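Local coordinates for protein HIRA (Homo sapiens, PDB 5YJE) that cooperates with ASF1A in replication-independent chromatin assembly as a histone chaperone subunit, and is required for periodic repression of histone gene transcription, at residues B[113-118]-B[155-160]; B[136-141]-B[145-150]; B[184-189]-B[244-249]; B[213-218]-B[285-290]; B[224-229]-B[274-279]. One frame throughout, in Å; residues are numbered along the deposited sequence.

From the N terminus, interaction 1 closes a loop from strand 114-119 to strand 153-158, and the hairpin of interaction 2 lies within that loop. Both end before interaction 3 begins. Interaction 3 closes the next loop, bringing helix 243-247 back to strand 184-187, the first of the following sheet. Interaction 4, from strand 211-217 to the end of helix 266-286, crosses it, and interaction 5 lies within interaction 4 while crossing interaction 3. Interaction 1 ties two neighbouring four-stranded sheets together, while interaction 2 joins adjacent strands of the second; 3, 4 and 5 attach the helices to the last sheet and its following loop. Touches link 1, 2 and 3, and 3 with 4.

Interaction 1 of 5, residues B[113-118]-B[155-160]; sequences RMLSVF and SVWDVH
Leu115 and Trp157 meet from opposite directions, and Val117 and Val159 reach toward each other tip to tip; these two pairs are the whole contact between 113-118 and 155-160. Leu115 turns its CG away from its backbone N (chi1 158°), which sends CD2 to the six-membered ring of Trp157, 3.6 Å from CZ3. The approach is oblique to the indole. In the second pair, Val117 CG1 stands 3.8 Å from Val159 CG1; that branch of Val117 lies opposite its own N (chi1 178°). All four residues are buried, so the tight part is a small apolar patch of side-chain ends. The backbones stay apart: the CA atoms of Val117 and Val159 are 8.0 Å from each other. Two successive four-stranded antiparallel sheets thus pack face to face like neighbouring blades, consistent with the beta-propeller relationship of the family. The strand ends at Asp158; Val159 still packs inward from the loop, and the loose side begins at the next residue, His160, exposed to solvent. One face of the indole is covered by Ser155 CB, 3.3 Å above its plane and toward the rim, and NE1 donates to the O of Leu209 in a second subunit. Strand 105-110 flanks Leu115, Val117 and Val159, strand 144-149 touches Trp157 and Val159, and strand 163-170 borders Trp157 from within its own sheet.

Interaction 2 of 5, residues B[136-141]-B[145-150]; sequences STLHCT and VMALTA
Met146 runs extended through its first two torsions (chi1 178°) and then bends at chi3 (69°), which brings CE back over the imidazole of His139, a ring whose CG is turned opposite its own carbonyl carbon (chi1 -54°). The two side chains lie alongside each other and point the same way. CE rests 3.8 Å from the ring centroid and above the face, a CH-pi contact displaced toward the rim near ND1 and CG; ND1 itself is 3.5 Å from CE. With an alanine at His139 this methyl would probably lose its flat support, opening a gap beside Met146 and freeing its thioether end to turn. Beneath the side chains the backbones form an antiparallel beta hairpin, the first two strands of a four-stranded meander resembling a propeller blade, with segment axes 4.8 Å apart. His139 with Met146 and Thr137 with Leu148 are hydrogen-bonded pairs: Met146 N donates to His139 O at 2.9 Å and Leu148 N to Thr137 O at 3.0 Å, with the reciprocal bonds also made. At the open end, Ser136 and Thr137 both face Leu148 in a classic beta bulge, and Leu148 O is gripped by two donors, Ser136 N at 2.8 Å and Thr137 N at 3.2 Å. The non-hydrogen-bonded pairs lie on the other face, where Leu138 CD2 packs 3.9 Å from Ala147 CB and Cys140 lies beside Val145. Strand 184-187 of the next sheet meets the face of His139, Met146 and Leu148 through Ile185.

Interaction 3 of 5, residues B[184-189]-B[244-249]; sequences QILLTQ and LAIIQG
Leu186 sits in an extended strand, 184-187, and Ile247 at the end of the short helix 243-247; their CA atoms, 8.8 Å apart, are the nearest between the two segments. The helical turn is still closed there, since Gln248 N donates to Leu244 O at 2.9 Å, but Gln248 is the first residue to leave helical backbone angles. At that spacing, side-chain ends alone can bridge the segments. Leu186 makes the contact through one methyl, CD1, which comes within 3.5 Å of Ile247 CD1 and 3.8 Å of Ile247 CG1. The two side chains cross obliquely. On Ile247 it is the longer, CG1 branch that touches, because chi1 (-69°) sets CG1 opposite the carbonyl carbon, which swings its end round to the strand although the side chain does not set out straight toward it. In the fold this is helix-on-sheet packing: the helix lies against a four-stranded antiparallel meander of the blade-like kind, consistent with the beta-propeller relationship of this family, and Leu186 is on its first strand. Ile246 adds a looser flank, with CG2 4.3 Å from the same Leu186 CD1; Ile246 is exposed, whereas Ile247 is buried. One leucine methyl therefore faces two successive residues of the helix. Ile247 also touches Val194 and Asn196 on strand 193-196 and Ser216 on strand 211-217, and the helix start is held by Glu292, whose OE2 accepts a hydrogen bond from Ala245 N.

Interaction 4 of 5, residues B[213-218]-B[285-290]; sequences NLVSDK and LTLQSS
Asn213 and Thr286 are the closest points of the two backbones, with CA atoms 7.6 Å apart, where strand 211-217, interrupted by a classic beta bulge in which Val215 and Ser216 both face Ala202, passes the C-terminal end of helix 266-286, finished by a Schellman motif in which Gln288 has positive phi (52°) and donates from its N to Leu285 O at 2.8 Å. Between the segments the contact is buried and made by side chains. Thr286 directs its methyl at the strand; chi1 (-62°) places CG2 opposite the backbone N, where it meets Asn213 CB at 3.7 Å and Val215 CG1 more distantly at 4.0 Å. The hydroxyl is used differently: Thr286 OG1 is hydrogen-bonded to the O of Ala282 one turn back and to Ser127 OG of a third subunit. Asn213 also joins an antiparallel beta ladder with a strand of that subunit, so the sheet runs on across the trimer interface right beside this helix end. Just beyond it, Ser289 takes the N-cap position of helix 290-307. The remaining apolar contact is supplied by Leu287, whose side-chain end comes closer to the strand than its first bond implies. Its CD2 methyl faces the fork of Val215, 3.5 Å from CG1 and 3.8 Å from CG2, with Val215 CB at 3.7 Å.

Interaction 5 of 5, residues B[224-229]-B[274-279]; sequences QCADFR and LAYLEN
An irregular loop that follows strand 211-217 packs along helix 266-286 here, Phe228 and Ala226 of the loop meeting Leu277 and Tyr276 of the helix. The clearest geometry is that of Phe228 and Leu277. The CD2 methyl of Leu277 stands 3.8 Å from the centroid of the phenyl ring and only 4° off its normal, a CH-pi contact centred over one face. Leu277 CD1 falls nearer the base of the same ring, 4.0 Å from Phe228 CG, so both leucine branches take part. Phe228 holds its CG between its own N and carbonyl carbon (chi1 60°), and this swings the ring toward the helix. Its CE1 then comes 3.8 Å from Tyr276 CE2; the two side chains run at about a right angle, and the rings approach obliquely. Ala226 fills the corner: its CB lies 3.6 Å from Tyr276 CD2 and also at the edge of the Phe228 ring, in its plane. Replacing Phe228 by a serine is likely to leave the Leu277 methyls and one side of Tyr276 without their aromatic partner, opening a gap between loop and helix. Asp227 N donates to Thr273 OG1, pinning the loop one turn earlier on the helix. Because Phe228 also touches Val299 and Tyr303 of helix 290-307, the arrangement is that of a loop aromatic wedged against two successive helices, here next to the third subunit of the trimer.

Interaction 1 of 5, residues B[113-118]-B[155-160]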
# COMPACT_ATOMS: atom_id res chain seq x y z
N ARG B 113 -2.40 23.90 7.33
CA ARG B 113 -1.81 22.70 6.73
C ARG B 113 -2.74 22.06 5.70
O ARG B 113 -2.88 20.83 5.64
CB ARG B 113 -1.42 21.68 7.81
CG ARG B 113 -0.28 22.12 8.71
CD ARG B 113 -0.45 21.60 10.14
NE ARG B 113 -0.55 20.17 10.17
CZ ARG B 113 -1.28 19.47 11.05
NH1 ARG B 113 -1.99 20.09 11.99
NH2 ARG B 113 -1.30 18.14 10.97
N MET B 114 -3.41 22.90 4.91
CA MET B 114 -4.41 22.40 3.97
C MET B 114 -3.90 22.54 2.56
O MET B 114 -3.27 23.54 2.22
CB MET B 114 -5.75 23.13 4.07
CG MET B 114 -6.47 23.07 5.40
SD MET B 114 -6.81 21.47 6.15
CE MET B 114 -7.37 20.43 4.82
N LEU B 115 -4.22 21.57 1.72
CA LEU B 115 -3.84 21.59 0.32
C LEU B 115 -5.09 21.39 -0.52
O LEU B 115 -5.85 20.45 -0.28
CB LEU B 115 -2.79 20.51 0.05
CG LEU B 115 -2.66 20.04 -1.39
CD1 LEU B 115 -2.02 21.11 -2.24
CD2 LEU B 115 -1.84 18.79 -1.39
N SER B 116 -5.33 22.28 -1.49
CA SER B 116 -6.51 22.18 -2.34
C SER B 116 -6.08 22.07 -3.80
O SER B 116 -5.09 22.66 -4.23
CB SER B 116 -7.46 23.36 -2.16
OG SER B 116 -7.95 23.42 -0.83
N VAL B 117 -6.82 21.27 -4.55
CA VAL B 117 -6.45 20.94 -5.92
C VAL B 117 -7.63 21.28 -6.83
O VAL B 117 -8.76 20.85 -6.58
CB VAL B 117 -6.03 19.46 -6.04
CG1 VAL B 117 -5.68 19.10 -7.49
CG2 VAL B 117 -4.85 19.17 -5.09
N PHE B 118 -7.35 22.07 -7.87
CA PHE B 118 -8.32 22.63 -8.80
C PHE B 118 -8.01 22.19 -10.23
O PHE B 118 -6.84 22.02 -10.61
CB PHE B 118 -8.35 24.16 -8.72
CG PHE B 118 -8.79 24.66 -7.40
CD1 PHE B 118 -7.88 24.92 -6.39
CD2 PHE B 118 -10.15 24.83 -7.13
CE1 PHE B 118 -8.31 25.36 -5.15
CE2 PHE B 118 -10.59 25.25 -5.89
CZ PHE B 118 -9.66 25.54 -4.90
N SER B 155 5.14 13.91 -0.45
CA SER B 155 3.95 13.19 -0.88
C SER B 155 3.70 13.46 -2.35
O SER B 155 3.99 14.54 -2.87
CB SER B 155 2.71 13.58 -0.09
OG SER B 155 2.79 13.20 1.27
N VAL B 156 3.18 12.44 -3.03
CA VAL B 156 2.80 12.58 -4.43
C VAL B 156 1.44 11.92 -4.59
O VAL B 156 1.22 10.80 -4.13
CB VAL B 156 3.82 11.95 -5.40
CG1 VAL B 156 3.38 12.17 -6.85
CG2 VAL B 156 5.22 12.52 -5.17
N TRP B 157 0.53 12.65 -5.21
CA TRP B 157 -0.79 12.13 -5.52
C TRP B 157 -1.02 12.24 -7.01
O TRP B 157 -0.61 13.21 -7.65
CB TRP B 157 -1.87 12.89 -4.76
CG TRP B 157 -1.80 12.77 -3.29
CD1 TRP B 157 -2.32 11.76 -2.51
CD2 TRP B 157 -1.20 13.71 -2.38
NE1 TRP B 157 -2.07 12.02 -1.18
CE2 TRP B 157 -1.39 13.21 -1.07
CE3 TRP B 157 -0.54 14.92 -2.56
CZ2 TRP B 157 -0.92 13.88 0.05
CZ3 TRP B 157 -0.08 15.60 -1.44
CH2 TRP B 157 -0.27 15.08 -0.15
N ASP B 158 -1.65 11.21 -7.55
CA ASP B 158 -2.21 11.24 -8.89
C ASP B 158 -3.62 11.77 -8.73
O ASP B 158 -4.53 11.03 -8.35
CB ASP B 158 -2.16 9.83 -9.50
CG ASP B 158 -2.74 9.76 -10.90
OD1 ASP B 158 -3.50 10.65 -11.32
OD2 ASP B 158 -2.46 8.75 -11.58
N VAL B 159 -3.83 13.06 -9.00
CA VAL B 159 -5.18 13.58 -8.75
C VAL B 159 -6.15 13.11 -9.83
O VAL B 159 -7.36 13.07 -9.59
CB VAL B 159 -5.23 15.12 -8.62
CG1 VAL B 159 -4.31 15.59 -7.49
CG2 VAL B 159 -4.86 15.76 -9.91
N HIS B 160 -5.65 12.73 -11.00
CA HIS B 160 -6.54 12.18 -12.02
C HIS B 160 -7.11 10.84 -11.57
O HIS B 160 -8.33 10.65 -11.58
CB HIS B 160 -5.80 12.02 -13.35
CG HIS B 160 -6.68 11.58 -14.48
ND1 HIS B 160 -7.56 12.44 -15.11
CD2 HIS B 160 -6.81 10.38 -15.09
CE1 HIS B 160 -8.19 11.78 -16.07
NE2 HIS B 160 -7.76 10.53 -16.08

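Interaction 2 of 5, residues B[136-141]-B[145-150]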
# COMPACT_ATOMS: atom_id res chain seq x y z
N SER B 136 6.02 23.34 2.59
CA SER B 136 7.22 24.07 2.21
C SER B 136 7.23 24.38 0.72
O SER B 136 7.27 25.55 0.35
CB SER B 136 8.49 23.29 2.62
OG SER B 136 9.67 24.08 2.43
N THR B 137 7.12 23.38 -0.14
CA THR B 137 7.03 23.61 -1.57
C THR B 137 6.02 22.66 -2.22
O THR B 137 5.75 21.56 -1.71
CB THR B 137 8.40 23.44 -2.29
OG1 THR B 137 8.93 22.13 -2.00
CG2 THR B 137 9.38 24.55 -1.88
N LEU B 138 5.53 23.09 -3.37
CA LEU B 138 4.61 22.34 -4.21
C LEU B 138 5.20 22.22 -5.60
O LEU B 138 5.83 23.16 -6.10
CB LEU B 138 3.23 23.04 -4.32
CG LEU B 138 2.27 22.99 -3.14
CD1 LEU B 138 0.96 23.78 -3.42
CD2 LEU B 138 1.95 21.52 -2.78
N HIS B 139 4.96 21.08 -6.23
CA HIS B 139 5.25 20.88 -7.64
C HIS B 139 4.08 20.16 -8.29
O HIS B 139 3.39 19.37 -7.64
CB HIS B 139 6.53 20.04 -7.86
CG HIS B 139 7.74 20.57 -7.17
ND1 HIS B 139 7.86 20.60 -5.79
CD2 HIS B 139 8.91 21.05 -7.66
CE1 HIS B 139 9.04 21.11 -5.47
NE2 HIS B 139 9.70 21.39 -6.58
N CYS B 140 3.87 20.42 -9.59
CA CYS B 140 2.96 19.62 -10.40
C CYS B 140 3.61 19.26 -11.73
O CYS B 140 4.35 20.05 -12.32
CB CYS B 140 1.63 20.31 -10.73
SG CYS B 140 1.01 21.12 -9.33
N THR B 141 3.30 18.06 -12.18
CA THR B 141 3.63 17.58 -13.51
C THR B 141 2.39 16.83 -13.96
O THR B 141 2.02 15.83 -13.34
CB THR B 141 4.85 16.65 -13.49
OG1 THR B 141 5.98 17.34 -12.94
CG2 THR B 141 5.19 16.17 -14.90
N VAL B 145 0.64 15.80 -8.14
CA VAL B 145 0.87 16.88 -7.19
C VAL B 145 1.81 16.35 -6.12
O VAL B 145 1.56 15.29 -5.55
CB VAL B 145 -0.44 17.40 -6.57
CG1 VAL B 145 -0.14 18.47 -5.51
CG2 VAL B 145 -1.35 17.96 -7.66
N MET B 146 2.87 17.10 -5.87
CA MET B 146 3.88 16.73 -4.89
C MET B 146 3.95 17.83 -3.83
O MET B 146 4.08 19.01 -4.16
CB MET B 146 5.25 16.54 -5.56
CG MET B 146 6.36 16.19 -4.59
SD MET B 146 7.94 15.73 -5.35
CE MET B 146 8.55 17.21 -6.09
N ALA B 147 3.87 17.44 -2.57
CA ALA B 147 4.02 18.35 -1.45
C ALA B 147 5.22 17.93 -0.61
O ALA B 147 5.32 16.77 -0.19
CB ALA B 147 2.74 18.38 -0.61
N LEU B 148 6.13 18.88 -0.38
CA LEU B 148 7.24 18.73 0.56
C LEU B 148 6.94 19.58 1.79
O LEU B 148 6.76 20.80 1.67
CB LEU B 148 8.57 19.17 -0.07
CG LEU B 148 9.55 18.18 -0.72
CD1 LEU B 148 9.07 17.67 -2.06
CD2 LEU B 148 10.89 18.83 -0.89
N THR B 149 6.91 18.96 2.96
CA THR B 149 6.47 19.63 4.17
C THR B 149 7.64 20.07 5.05
O THR B 149 8.79 19.65 4.87
CB THR B 149 5.51 18.74 4.98
OG1 THR B 149 6.21 17.57 5.44
CG2 THR B 149 4.31 18.32 4.14
N ALA B 150 7.33 20.95 6.01
CA ALA B 150 8.35 21.45 6.93
C ALA B 150 9.07 20.31 7.63
O ALA B 150 10.28 20.37 7.84
CB ALA B 150 7.75 22.38 7.98

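Interaction 3 of 5, residues B[184-189]-B[244-249]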
# COMPACT_ATOMS: atom_id res chain seq x y z
N GLN B 184 18.57 20.18 -7.26
CA GLN B 184 17.41 20.16 -8.15
C GLN B 184 16.41 19.12 -7.68
O GLN B 184 16.78 18.10 -7.09
CB GLN B 184 17.79 19.88 -9.62
CG GLN B 184 18.46 21.06 -10.34
CD GLN B 184 19.98 20.99 -10.32
OE1 GLN B 184 20.57 19.91 -10.36
NE2 GLN B 184 20.63 22.15 -10.26
N ILE B 185 15.14 19.39 -7.99
CA ILE B 185 14.02 18.52 -7.66
C ILE B 185 13.20 18.34 -8.92
O ILE B 185 12.70 19.32 -9.48
CB ILE B 185 13.15 19.11 -6.54
CG1 ILE B 185 13.89 19.05 -5.20
CG2 ILE B 185 11.84 18.33 -6.45
CD1 ILE B 185 13.06 19.50 -4.01
N LEU B 186 13.05 17.10 -9.37
CA LEU B 186 12.17 16.79 -10.48
C LEU B 186 10.97 15.98 -10.01
O LEU B 186 11.06 15.13 -9.12
CB LEU B 186 12.87 15.96 -11.57
CG LEU B 186 14.22 16.25 -12.19
CD1 LEU B 186 14.51 15.13 -13.20
CD2 LEU B 186 14.21 17.61 -12.88
N LEU B 187 9.85 16.22 -10.67
CA LEU B 187 8.70 15.33 -10.59
C LEU B 187 8.40 14.88 -12.02
O LEU B 187 7.91 15.67 -12.83
CB LEU B 187 7.50 16.04 -9.96
CG LEU B 187 6.27 15.16 -9.82
CD1 LEU B 187 6.59 13.91 -8.95
CD2 LEU B 187 5.12 16.01 -9.25
N THR B 188 8.71 13.62 -12.32
CA THR B 188 8.62 13.15 -13.70
C THR B 188 7.16 12.97 -14.12
O THR B 188 6.22 13.02 -13.30
CB THR B 188 9.38 11.84 -13.87
OG1 THR B 188 8.61 10.75 -13.35
CG2 THR B 188 10.72 11.93 -13.16
N GLN B 189 6.97 12.75 -15.42
CA GLN B 189 5.65 12.59 -16.02
C GLN B 189 4.94 11.34 -15.54
O GLN B 189 3.77 11.15 -15.88
CB GLN B 189 5.78 12.60 -17.55
N LEU B 244 16.63 10.31 -16.90
CA LEU B 244 17.98 9.86 -16.55
C LEU B 244 19.06 10.70 -17.22
O LEU B 244 20.04 11.10 -16.58
CB LEU B 244 18.17 8.39 -16.95
CG LEU B 244 19.44 7.66 -16.46
CD1 LEU B 244 19.47 7.52 -14.95
CD2 LEU B 244 19.58 6.30 -17.11
N ALA B 245 18.87 10.99 -18.51
CA ALA B 245 19.78 11.89 -19.20
C ALA B 245 19.85 13.25 -18.50
O ALA B 245 20.94 13.80 -18.32
CB ALA B 245 19.36 12.05 -20.66
N ILE B 246 18.71 13.78 -18.05
CA ILE B 246 18.72 15.07 -17.36
C ILE B 246 19.44 14.95 -16.02
O ILE B 246 20.32 15.77 -15.72
CB ILE B 246 17.29 15.63 -17.22
CG1 ILE B 246 16.79 16.17 -18.56
CG2 ILE B 246 17.24 16.73 -16.16
CD1 ILE B 246 15.28 16.08 -18.76
N ILE B 247 19.10 13.93 -15.22
CA ILE B 247 19.68 13.78 -13.89
C ILE B 247 21.20 13.62 -13.94
O ILE B 247 21.92 14.18 -13.11
CB ILE B 247 19.03 12.60 -13.14
CG1 ILE B 247 17.59 12.88 -12.77
CG2 ILE B 247 19.82 12.21 -11.96
CD1 ILE B 247 16.63 12.44 -13.77
N GLN B 248 21.69 12.84 -14.89
CA GLN B 248 23.12 12.76 -15.13
C GLN B 248 23.56 13.93 -15.99
O GLN B 248 22.76 14.64 -16.60
CB GLN B 248 23.44 11.41 -15.77
CG GLN B 248 22.89 10.27 -14.93
CD GLN B 248 22.96 8.93 -15.61
OE1 GLN B 248 23.02 8.85 -16.83
NE2 GLN B 248 22.93 7.86 -14.82
N GLY B 249 24.86 14.17 -16.03
CA GLY B 249 25.30 15.35 -16.76
C GLY B 249 25.38 15.12 -18.26
O GLY B 249 26.09 15.85 -18.96

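Interaction 4 of 5, residues B[213-218]-B[285-290]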
# COMPACT_ATOMS: atom_id res chain seq x y z
N ASN B 213 16.03 5.19 -4.26
CA ASN B 213 16.98 4.49 -5.10
C ASN B 213 18.01 5.44 -5.67
O ASN B 213 17.67 6.49 -6.21
CB ASN B 213 16.29 3.77 -6.26
CG ASN B 213 15.26 2.78 -5.78
OD1 ASN B 213 14.06 3.04 -5.86
ND2 ASN B 213 15.72 1.66 -5.25
N LEU B 214 19.28 5.05 -5.56
CA LEU B 214 20.39 5.78 -6.16
C LEU B 214 20.44 5.49 -7.66
O LEU B 214 20.79 4.39 -8.07
CB LEU B 214 21.70 5.37 -5.50
CG LEU B 214 22.92 6.13 -5.99
CD1 LEU B 214 22.87 7.58 -5.48
CD2 LEU B 214 24.18 5.41 -5.56
N VAL B 215 20.09 6.49 -8.47
CA VAL B 215 20.04 6.33 -9.92
C VAL B 215 21.16 7.08 -10.61
O VAL B 215 21.24 7.05 -11.84
CB VAL B 215 18.68 6.79 -10.47
CG1 VAL B 215 17.59 5.97 -9.86
CG2 VAL B 215 18.45 8.29 -10.18
N SER B 216 22.00 7.79 -9.87
CA SER B 216 23.09 8.54 -10.45
C SER B 216 24.03 8.98 -9.33
O SER B 216 23.60 9.23 -8.20
CB SER B 216 22.59 9.77 -11.22
OG SER B 216 23.68 10.59 -11.59
N ASP B 217 25.32 9.06 -9.67
CA ASP B 217 26.35 9.37 -8.68
C ASP B 217 27.61 9.78 -9.45
O ASP B 217 28.41 8.93 -9.83
CB ASP B 217 26.59 8.17 -7.78
CG ASP B 217 27.73 8.38 -6.81
OD1 ASP B 217 28.28 9.49 -6.74
OD2 ASP B 217 28.05 7.41 -6.08
N LYS B 218 27.78 11.09 -9.66
CA LYS B 218 28.87 11.57 -10.52
C LYS B 218 30.25 11.20 -9.97
O LYS B 218 31.14 10.82 -10.74
CB LYS B 218 28.76 13.09 -10.72
CG LYS B 218 27.49 13.52 -11.44
N LEU B 285 14.73 1.84 -15.55
CA LEU B 285 13.57 1.12 -15.03
C LEU B 285 13.00 1.77 -13.76
O LEU B 285 11.79 1.99 -13.64
CB LEU B 285 13.95 -0.34 -14.78
CG LEU B 285 12.91 -1.27 -14.18
CD1 LEU B 285 11.75 -1.44 -15.12
CD2 LEU B 285 13.56 -2.61 -13.94
N THR B 286 13.88 2.07 -12.80
CA THR B 286 13.48 2.73 -11.56
C THR B 286 12.77 4.06 -11.82
O THR B 286 11.78 4.40 -11.15
CB THR B 286 14.72 2.96 -10.69
OG1 THR B 286 15.30 1.70 -10.35
CG2 THR B 286 14.37 3.68 -9.42
N LEU B 287 13.28 4.85 -12.77
CA LEU B 287 12.66 6.09 -13.19
C LEU B 287 11.41 5.86 -14.03
O LEU B 287 10.70 6.84 -14.32
CB LEU B 287 13.67 6.92 -13.99
CG LEU B 287 14.58 7.94 -13.28
CD1 LEU B 287 13.78 9.07 -12.64
CD2 LEU B 287 15.40 7.24 -12.23
N GLN B 288 11.13 4.62 -14.42
CA GLN B 288 10.03 4.32 -15.34
C GLN B 288 10.11 5.19 -16.59
O GLN B 288 9.10 5.69 -17.09
CB GLN B 288 8.67 4.48 -14.65
CG GLN B 288 8.50 3.66 -13.39
CD GLN B 288 7.16 3.90 -12.70
OE1 GLN B 288 6.22 4.46 -13.29
NE2 GLN B 288 7.07 3.49 -11.44
N SER B 289 11.32 5.36 -17.11
CA SER B 289 11.56 6.16 -18.32
C SER B 289 11.71 5.21 -19.50
O SER B 289 12.79 4.66 -19.73
CB SER B 289 12.80 7.03 -18.13
OG SER B 289 13.31 7.46 -19.37
N SER B 290 10.63 5.05 -20.28
CA SER B 290 10.52 3.93 -21.21
C SER B 290 11.50 4.04 -22.37
O SER B 290 12.15 3.05 -22.73
CB SER B 290 9.08 3.82 -21.73
OG SER B 290 8.84 4.76 -22.77

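Interaction 5 of 5, residues B[224-229]-B[274-279]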
# COMPACT_ATOMS: atom_id res chain seq x y z
N GLN B 224 33.11 6.95 -17.09
CA GLN B 224 34.30 7.38 -17.84
C GLN B 224 35.18 6.20 -18.25
O GLN B 224 35.90 6.29 -19.25
CB GLN B 224 35.09 8.40 -17.02
N CYS B 225 35.13 5.10 -17.52
CA CYS B 225 35.95 3.94 -17.85
C CYS B 225 35.17 2.84 -18.55
O CYS B 225 35.76 1.83 -18.94
CB CYS B 225 36.63 3.42 -16.59
SG CYS B 225 37.83 4.61 -15.92
N ALA B 226 33.86 3.01 -18.73
CA ALA B 226 33.07 2.03 -19.45
C ALA B 226 33.41 2.07 -20.94
O ALA B 226 33.38 3.13 -21.56
CB ALA B 226 31.58 2.29 -19.23
N ASP B 227 33.69 0.90 -21.51
CA ASP B 227 34.10 0.75 -22.90
C ASP B 227 33.07 -0.13 -23.61
O ASP B 227 33.06 -1.35 -23.42
CB ASP B 227 35.51 0.16 -22.99
CG ASP B 227 35.90 -0.25 -24.40
OD1 ASP B 227 35.26 0.23 -25.36
OD2 ASP B 227 36.86 -1.04 -24.56
N PHE B 228 32.23 0.48 -24.43
CA PHE B 228 31.16 -0.22 -25.12
C PHE B 228 30.82 0.58 -26.37
O PHE B 228 31.28 1.71 -26.55
CB PHE B 228 29.93 -0.41 -24.20
CG PHE B 228 29.35 0.89 -23.72
CD1 PHE B 228 29.86 1.52 -22.59
CD2 PHE B 228 28.31 1.51 -24.42
CE1 PHE B 228 29.35 2.74 -22.17
CE2 PHE B 228 27.79 2.72 -24.00
CZ PHE B 228 28.31 3.34 -22.88
N ARG B 229 29.99 -0.03 -27.23
CA ARG B 229 29.56 0.60 -28.48
C ARG B 229 28.13 1.13 -28.39
O ARG B 229 27.17 0.38 -28.58
CB ARG B 229 29.67 -0.40 -29.64
N LEU B 274 30.21 -3.64 -17.58
CA LEU B 274 28.99 -4.37 -17.28
C LEU B 274 28.22 -3.72 -16.13
O LEU B 274 27.01 -3.49 -16.23
CB LEU B 274 29.32 -5.82 -16.94
CG LEU B 274 29.05 -7.00 -17.87
CD1 LEU B 274 29.01 -8.26 -17.05
CD2 LEU B 274 27.77 -6.87 -18.63
N ALA B 275 28.92 -3.42 -15.03
CA ALA B 275 28.28 -2.80 -13.88
C ALA B 275 27.65 -1.47 -14.25
O ALA B 275 26.51 -1.19 -13.89
CB ALA B 275 29.30 -2.62 -12.75
N TYR B 276 28.37 -0.66 -15.03
CA TYR B 276 27.84 0.61 -15.48
C TYR B 276 26.57 0.44 -16.31
O TYR B 276 25.57 1.13 -16.06
CB TYR B 276 28.89 1.36 -16.30
CG TYR B 276 28.31 2.60 -16.98
CD1 TYR B 276 27.95 3.72 -16.24
CD2 TYR B 276 28.10 2.63 -18.36
CE1 TYR B 276 27.43 4.85 -16.85
CE2 TYR B 276 27.58 3.76 -18.99
CZ TYR B 276 27.25 4.87 -18.21
OH TYR B 276 26.73 6.00 -18.78
N LEU B 277 26.61 -0.44 -17.32
CA LEU B 277 25.45 -0.56 -18.20
C LEU B 277 24.25 -1.16 -17.46
O LEU B 277 23.10 -0.77 -17.72
CB LEU B 277 25.81 -1.37 -19.44
CG LEU B 277 26.75 -0.71 -20.47
CD1 LEU B 277 27.25 -1.70 -21.51
CD2 LEU B 277 26.09 0.49 -21.16
N GLU B 278 24.50 -2.08 -16.54
CA GLU B 278 23.43 -2.60 -15.70
C GLU B 278 22.85 -1.51 -14.80
O GLU B 278 21.64 -1.44 -14.59
CB GLU B 278 23.94 -3.79 -14.88
CG GLU B 278 24.15 -5.06 -15.69
CD GLU B 278 24.92 -6.18 -14.95
OE1 GLU B 278 25.21 -7.21 -15.60
OE2 GLU B 278 25.23 -6.04 -13.74
N ASN B 279 23.71 -0.65 -14.26
CA ASN B 279 23.26 0.51 -13.49
C ASN B 279 22.36 1.41 -14.33
O ASN B 279 21.32 1.86 -13.85
CB ASN B 279 24.47 1.31 -12.99
CG ASN B 279 25.09 0.72 -11.73
OD1 ASN B 279 24.41 0.05 -10.95
ND2 ASN B 279 26.39 0.98 -11.52